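Local coordinates for FrpC operon protein (Neisseria meningitidis, PDB 5EDF) that binds the RTX protein FrpC and is an iron-regulated protein of the meningococcus, putatively involved in adhesion, at residues T18-Y32 with L47-I61. Sequence-based numbering, arbitrary orientation.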
loop_
_atom_site.group_PDB
_atom_site.type_symbol
_atom_site.label_atom_id
_atom_site.label_comp_id
_atom_site.label_asym_id
_atom_site.label_seq_id
_atom_site.Cartn_x
_atom_site.Cartn_y
_atom_site.Cartn_z
ATOM N N THR A 18 -20.407 3.283 1.736
ATOM C CA THR A 18 -19.478 2.899 0.691
ATOM C C THR A 18 -19.591 3.886 -0.464
ATOM O O THR A 18 -20.601 4.586 -0.623
ATOM C CB THR A 18 -19.743 1.504 0.189
ATOM O OG1 THR A 18 -21.068 1.448 -0.358
ATOM C CG2 THR A 18 -19.632 0.427 1.297
ATOM N N VAL A 19 -18.570 3.901 -1.306
ATOM C CA VAL A 19 -18.607 4.598 -2.581
ATOM C C VAL A 19 -18.311 3.580 -3.696
ATOM O O VAL A 19 -17.344 2.809 -3.590
ATOM C CB VAL A 19 -17.653 5.795 -2.635
ATOM C CG1 VAL A 19 -17.685 6.502 -4.027
ATOM C CG2 VAL A 19 -17.977 6.778 -1.502
ATOM N N THR A 20 -19.082 3.633 -4.773
ATOM C CA THR A 20 -18.924 2.769 -5.913
ATOM C C THR A 20 -18.138 3.455 -7.034
ATOM O O THR A 20 -18.438 4.588 -7.438
ATOM C CB THR A 20 -20.262 2.283 -6.417
ATOM O OG1 THR A 20 -20.941 1.591 -5.359
ATOM C CG2 THR A 20 -20.101 1.380 -7.641
ATOM N N PHE A 21 -17.106 2.756 -7.512
ATOM C CA PHE A 21 -16.212 3.199 -8.563
ATOM C C PHE A 21 -16.324 2.238 -9.734
ATOM O O PHE A 21 -16.687 1.110 -9.559
ATOM C CB PHE A 21 -14.796 3.193 -8.055
ATOM C CG PHE A 21 -14.534 4.204 -6.973
ATOM C CD1 PHE A 21 -14.134 5.488 -7.285
ATOM C CD2 PHE A 21 -14.683 3.865 -5.637
ATOM C CE1 PHE A 21 -13.871 6.434 -6.293
ATOM C CE2 PHE A 21 -14.397 4.789 -4.649
ATOM C CZ PHE A 21 -14.016 6.078 -4.981
ATOM N N ASP A 22 -16.032 2.746 -10.926
ATOM C CA ASP A 22 -16.092 1.955 -12.145
ATOM C C ASP A 22 -14.839 2.165 -12.967
ATOM O O ASP A 22 -14.511 3.292 -13.291
ATOM C CB ASP A 22 -17.329 2.305 -12.996
ATOM C CG ASP A 22 -17.400 1.505 -14.241
ATOM O OD1 ASP A 22 -17.822 0.333 -14.164
ATOM O OD2 ASP A 22 -17.004 2.041 -15.288
ATOM N N PHE A 23 -14.109 1.075 -13.216
ATOM C CA PHE A 23 -12.973 1.058 -14.124
ATOM C C PHE A 23 -13.406 0.437 -15.443
ATOM O O PHE A 23 -13.409 -0.774 -15.563
ATOM C CB PHE A 23 -11.837 0.179 -13.576
ATOM C CG PHE A 23 -11.204 0.647 -12.283
ATOM C CD1 PHE A 23 -10.081 1.487 -12.282
ATOM C CD2 PHE A 23 -11.613 0.101 -11.091
ATOM C CE1 PHE A 23 -9.456 1.838 -11.077
ATOM C CE2 PHE A 23 -10.968 0.441 -9.879
ATOM C CZ PHE A 23 -9.887 1.306 -9.911
ATOM N N GLN A 24 -13.798 1.277 -16.384
ATOM C CA GLN A 24 -14.266 0.806 -17.690
ATOM C C GLN A 24 -15.170 -0.420 -17.575
ATOM O O GLN A 24 -14.983 -1.406 -18.298
ATOM C CB GLN A 24 -13.094 0.552 -18.634
ATOM C CG GLN A 24 -12.107 1.697 -18.733
ATOM C CD GLN A 24 -12.618 2.892 -19.515
ATOM O OE1 GLN A 24 -13.580 2.799 -20.287
ATOM N NE2 GLN A 24 -11.968 4.033 -19.316
ATOM N N GLY A 25 -16.170 -0.348 -16.701
ATOM C CA GLY A 25 -17.122 -1.427 -16.534
ATOM C C GLY A 25 -16.949 -2.297 -15.302
ATOM O O GLY A 25 -17.886 -2.938 -14.857
ATOM N N THR A 26 -15.733 -2.323 -14.730
ATOM C CA THR A 26 -15.458 -3.159 -13.581
ATOM C C THR A 26 -15.685 -2.343 -12.290
ATOM O O THR A 26 -15.052 -1.305 -12.087
ATOM C CB THR A 26 -14.012 -3.625 -13.618
ATOM O OG1 THR A 26 -13.814 -4.454 -14.792
ATOM C CG2 THR A 26 -13.695 -4.440 -12.395
ATOM N N LYS A 27 -16.624 -2.791 -11.476
ATOM C CA LYS A 27 -16.999 -2.076 -10.261
ATOM C C LYS A 27 -16.111 -2.416 -9.054
ATOM O O LYS A 27 -15.602 -3.561 -8.907
ATOM C CB LYS A 27 -18.462 -2.337 -9.884
ATOM C CG LYS A 27 -19.471 -1.975 -10.967
ATOM C CD LYS A 27 -19.547 -0.480 -11.194
ATOM C CE LYS A 27 -20.695 -0.128 -12.123
ATOM N NZ LYS A 27 -20.461 -0.631 -13.500
HETATM N N MSE A 28 -15.929 -1.426 -8.184
HETATM C CA MSE A 28 -15.279 -1.615 -6.923
HETATM C C MSE A 28 -16.083 -0.837 -5.921
HETATM O O MSE A 28 -16.419 0.334 -6.179
HETATM C CB MSE A 28 -13.882 -1.035 -6.980
HETATM C CG MSE A 28 -13.004 -1.448 -5.878
HETATM SE SE MSE A 28 -11.084 -1.248 -6.264
HETATM C CE MSE A 28 -10.537 -3.074 -6.678
ATOM N N VAL A 29 -16.391 -1.444 -4.787
ATOM C CA VAL A 29 -17.242 -0.819 -3.766
ATOM C C VAL A 29 -16.399 -0.699 -2.494
ATOM O O VAL A 29 -15.980 -1.714 -1.952
ATOM C CB VAL A 29 -18.534 -1.617 -3.504
ATOM C CG1 VAL A 29 -19.333 -0.975 -2.377
ATOM C CG2 VAL A 29 -19.354 -1.667 -4.777
ATOM N N ILE A 30 -16.092 0.532 -2.069
ATOM C CA ILE A 30 -15.079 0.786 -1.045
ATOM C C ILE A 30 -15.714 1.410 0.175
ATOM O O ILE A 30 -16.345 2.462 0.057
ATOM C CB ILE A 30 -13.986 1.712 -1.597
ATOM C CG1 ILE A 30 -13.370 1.076 -2.847
ATOM C CG2 ILE A 30 -12.893 1.983 -0.522
ATOM C CD1 ILE A 30 -12.154 1.801 -3.401
ATOM N N PRO A 31 -15.534 0.811 1.367
ATOM C CA PRO A 31 -15.987 1.517 2.579
ATOM C C PRO A 31 -15.357 2.898 2.678
ATOM O O PRO A 31 -14.149 3.046 2.447
ATOM C CB PRO A 31 -15.555 0.602 3.718
ATOM C CG PRO A 31 -15.452 -0.768 3.075
ATOM C CD PRO A 31 -14.933 -0.485 1.685
ATOM N N TYR A 32 -16.151 3.919 2.947
ATOM C CA TYR A 32 -15.725 5.273 2.693
ATOM C C TYR A 32 -14.619 5.755 3.590
ATOM O O TYR A 32 -13.907 6.711 3.233
ATOM C CB TYR A 32 -16.925 6.232 2.672
ATOM C CG TYR A 32 -17.449 6.730 3.985
ATOM C CD1 TYR A 32 -17.727 5.896 5.064
ATOM C CD2 TYR A 32 -17.759 8.075 4.133
ATOM C CE1 TYR A 32 -18.257 6.394 6.251
ATOM C CE2 TYR A 32 -18.290 8.554 5.282
ATOM C CZ TYR A 32 -18.556 7.733 6.350
ATOM O OH TYR A 32 -19.124 8.211 7.510
ATOM N N LEU A 47 -16.682 11.965 0.622
ATOM C CA LEU A 47 -17.144 11.525 -0.693
ATOM C C LEU A 47 -18.353 10.630 -0.530
ATOM O O LEU A 47 -18.375 9.729 0.320
ATOM C CB LEU A 47 -16.065 10.722 -1.439
ATOM C CG LEU A 47 -16.314 10.456 -2.922
ATOM C CD1 LEU A 47 -16.240 11.750 -3.702
ATOM C CD2 LEU A 47 -15.291 9.469 -3.444
ATOM N N SER A 48 -19.351 10.850 -1.387
ATOM C CA SER A 48 -20.546 10.034 -1.405
ATOM C C SER A 48 -20.921 9.637 -2.817
ATOM O O SER A 48 -20.615 10.358 -3.760
ATOM C CB SER A 48 -21.710 10.826 -0.807
ATOM O OG SER A 48 -21.884 12.115 -1.395
ATOM N N ASP A 49 -21.619 8.518 -2.972
ATOM C CA ASP A 49 -22.295 8.213 -4.244
ATOM C C ASP A 49 -23.182 9.433 -4.605
ATOM O O ASP A 49 -23.851 10.025 -3.755
ATOM C CB ASP A 49 -23.154 6.966 -4.078
ATOM C CG ASP A 49 -22.352 5.708 -3.838
ATOM O OD1 ASP A 49 -21.246 5.574 -4.395
ATOM O OD2 ASP A 49 -22.869 4.813 -3.155
ATOM N N THR A 50 -23.179 9.803 -5.878
ATOM C CA THR A 50 -23.938 10.950 -6.346
ATOM C C THR A 50 -25.259 10.489 -6.979
ATOM O O THR A 50 -25.240 9.641 -7.863
ATOM C CB THR A 50 -23.163 11.720 -7.391
ATOM O OG1 THR A 50 -21.940 12.217 -6.791
ATOM C CG2 THR A 50 -23.978 12.894 -7.936
ATOM N N PRO A 51 -26.376 11.002 -6.506
ATOM C CA PRO A 51 -27.672 10.645 -7.087
ATOM C C PRO A 51 -27.637 10.791 -8.595
ATOM O O PRO A 51 -27.043 11.734 -9.113
ATOM C CB PRO A 51 -28.636 11.644 -6.452
ATOM C CG PRO A 51 -28.023 11.915 -5.122
ATOM C CD PRO A 51 -26.557 11.911 -5.350
ATOM N N GLY A 52 -28.281 9.847 -9.280
ATOM C CA GLY A 52 -28.358 9.811 -10.713
ATOM C C GLY A 52 -27.162 9.251 -11.437
ATOM O O GLY A 52 -27.221 9.128 -12.662
ATOM N N GLN A 53 -26.120 8.905 -10.714
ATOM C CA GLN A 53 -24.878 8.438 -11.298
ATOM C C GLN A 53 -24.618 7.068 -10.707
ATOM O O GLN A 53 -24.506 6.907 -9.498
ATOM C CB GLN A 53 -23.765 9.406 -10.895
ATOM C CG GLN A 53 -22.392 9.066 -11.408
ATOM C CD GLN A 53 -21.379 10.132 -11.063
ATOM O OE1 GLN A 53 -21.145 11.048 -11.850
ATOM N NE2 GLN A 53 -20.809 10.047 -9.878
ATOM N N ASP A 54 -24.434 6.072 -11.568
ATOM C CA ASP A 54 -24.308 4.713 -11.101
ATOM C C ASP A 54 -22.987 4.494 -10.344
ATOM O O ASP A 54 -22.913 3.723 -9.396
ATOM C CB ASP A 54 -24.429 3.738 -12.305
ATOM C CG ASP A 54 -25.757 3.909 -13.123
ATOM O OD1 ASP A 54 -26.579 4.838 -12.892
ATOM O OD2 ASP A 54 -25.972 3.103 -14.065
ATOM N N ALA A 55 -21.928 5.206 -10.739
ATOM C CA ALA A 55 -20.603 5.033 -10.165
ATOM C C ALA A 55 -19.734 6.212 -10.562
ATOM O O ALA A 55 -20.043 6.915 -11.530
ATOM C CB ALA A 55 -19.991 3.743 -10.691
ATOM N N TYR A 56 -18.639 6.413 -9.826
ATOM C CA TYR A 56 -17.557 7.307 -10.275
ATOM C C TYR A 56 -16.677 6.555 -11.281
ATOM O O TYR A 56 -16.032 5.577 -10.922
ATOM C CB TYR A 56 -16.706 7.781 -9.105
ATOM C CG TYR A 56 -17.378 8.783 -8.232
ATOM C CD1 TYR A 56 -17.521 10.097 -8.616
ATOM C CD2 TYR A 56 -17.848 8.421 -6.994
ATOM C CE1 TYR A 56 -18.165 11.026 -7.790
ATOM C CE2 TYR A 56 -18.491 9.342 -6.163
ATOM C CZ TYR A 56 -18.621 10.632 -6.560
ATOM O OH TYR A 56 -19.218 11.532 -5.725
ATOM N N SER A 57 -16.648 7.033 -12.522
ATOM C CA SER A 57 -15.791 6.471 -13.576
ATOM C C SER A 57 -14.393 7.031 -13.429
ATOM O O SER A 57 -14.191 8.241 -13.520
ATOM C CB SER A 57 -16.340 6.830 -14.955
ATOM O OG SER A 57 -17.593 6.234 -15.190
ATOM N N ILE A 58 -13.415 6.177 -13.137
ATOM C CA ILE A 58 -12.065 6.635 -12.806
ATOM C C ILE A 58 -11.027 5.753 -13.490
ATOM O O ILE A 58 -11.375 4.713 -14.044
ATOM C CB ILE A 58 -11.841 6.624 -11.279
ATOM C CG1 ILE A 58 -12.190 5.264 -10.647
ATOM C CG2 ILE A 58 -12.793 7.589 -10.585
ATOM C CD1 ILE A 58 -11.355 4.212 -10.975
ATOM N N ASN A 59 -9.795 6.219 -13.533
ATOM C CA ASN A 59 -8.643 5.422 -13.954
ATOM C C ASN A 59 -7.823 4.908 -12.789
ATOM O O ASN A 59 -7.081 3.954 -12.945
ATOM C CB ASN A 59 -7.706 6.257 -14.853
ATOM C CG ASN A 59 -8.379 6.761 -16.108
ATOM O OD1 ASN A 59 -8.131 7.885 -16.537
ATOM N ND2 ASN A 59 -9.220 5.936 -16.703
ATOM N N LEU A 60 -7.892 5.564 -11.638
ATOM C CA LEU A 60 -7.167 5.129 -10.463
ATOM C C LEU A 60 -7.948 5.531 -9.230
ATOM O O LEU A 60 -8.716 6.515 -9.277
ATOM C CB LEU A 60 -5.734 5.709 -10.398
ATOM C CG LEU A 60 -5.590 7.178 -10.025
ATOM C CD1 LEU A 60 -5.559 7.428 -8.543
ATOM C CD2 LEU A 60 -4.308 7.742 -10.669
ATOM N N ILE A 61 -7.759 4.776 -8.158
ATOM C CA ILE A 61 -8.257 5.099 -6.836
ATOM C C ILE A 61 -7.067 5.114 -5.901
ATOM O O ILE A 61 -6.223 4.223 -5.984
ATOM C CB ILE A 61 -9.255 4.043 -6.310
ATOM C CG1 ILE A 61 -10.415 3.832 -7.301
ATOM C CG2 ILE A 61 -9.786 4.467 -4.912
ATOM C CD1 ILE A 61 -11.283 2.643 -6.918
HETATM O O HOH W 1 -21.917 7.017 -0.468
HETATM O O HOH W 2 -21.634 2.467 -2.838
HETATM O O HOH W 3 -20.655 6.252 -7.001
HETATM O O HOH W 4 -16.218 3.772 -17.163
HETATM O O HOH W 5 -10.484 3.657 -16.722
#
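Phe21 and Tyr56 pair as parallel neighbours, with Asp22 N giving a hydrogen bond to Tyr56 O (2.8 Å) and Tyr56 N one to Thr20 O (3.0 Å). From this central strand the Phe21 side chain runs out among apolar groups of 47-61. Its CB touches Ile61 CD1 (3.7 Å) and CG lies nearest the same methyl; because CG stands anti to the carbonyl carbon (chi1 -66°), the ring lies with one face under it, a CH-pi contact. CD1 meets Tyr56 CB and Ile58 CG1, CD2 again meets Ile61 CD1, and CZ ends against Leu47 CD2 (3.9 Å). Ile61 CD1 also reaches Phe23 CZ (3.6 Å), Ile30 CD1 and the selenium of Met28, a single methyl wedged among four side chains of the hairpin. Farther along, Val19 CG1 presses on the edge of the Tyr56 ring at CD2 (3.5 Å). Asp49 OD1 takes the Thr20 N-H on its syn lone pair (2.9 Å, 167° at the hydrogen), continuing the backbone pairing with a carboxylate. The hairpin 18-31 thus forms a three-stranded mixed sheet with strand 56-57 on one margin. Met28 and Ile30 pack on Phe222 of helix 205-224, while Ile61 begins strand 61-70 of the large antiparallel sheet, backbone hydrogen-bonded to Ile103 of strand 98-105.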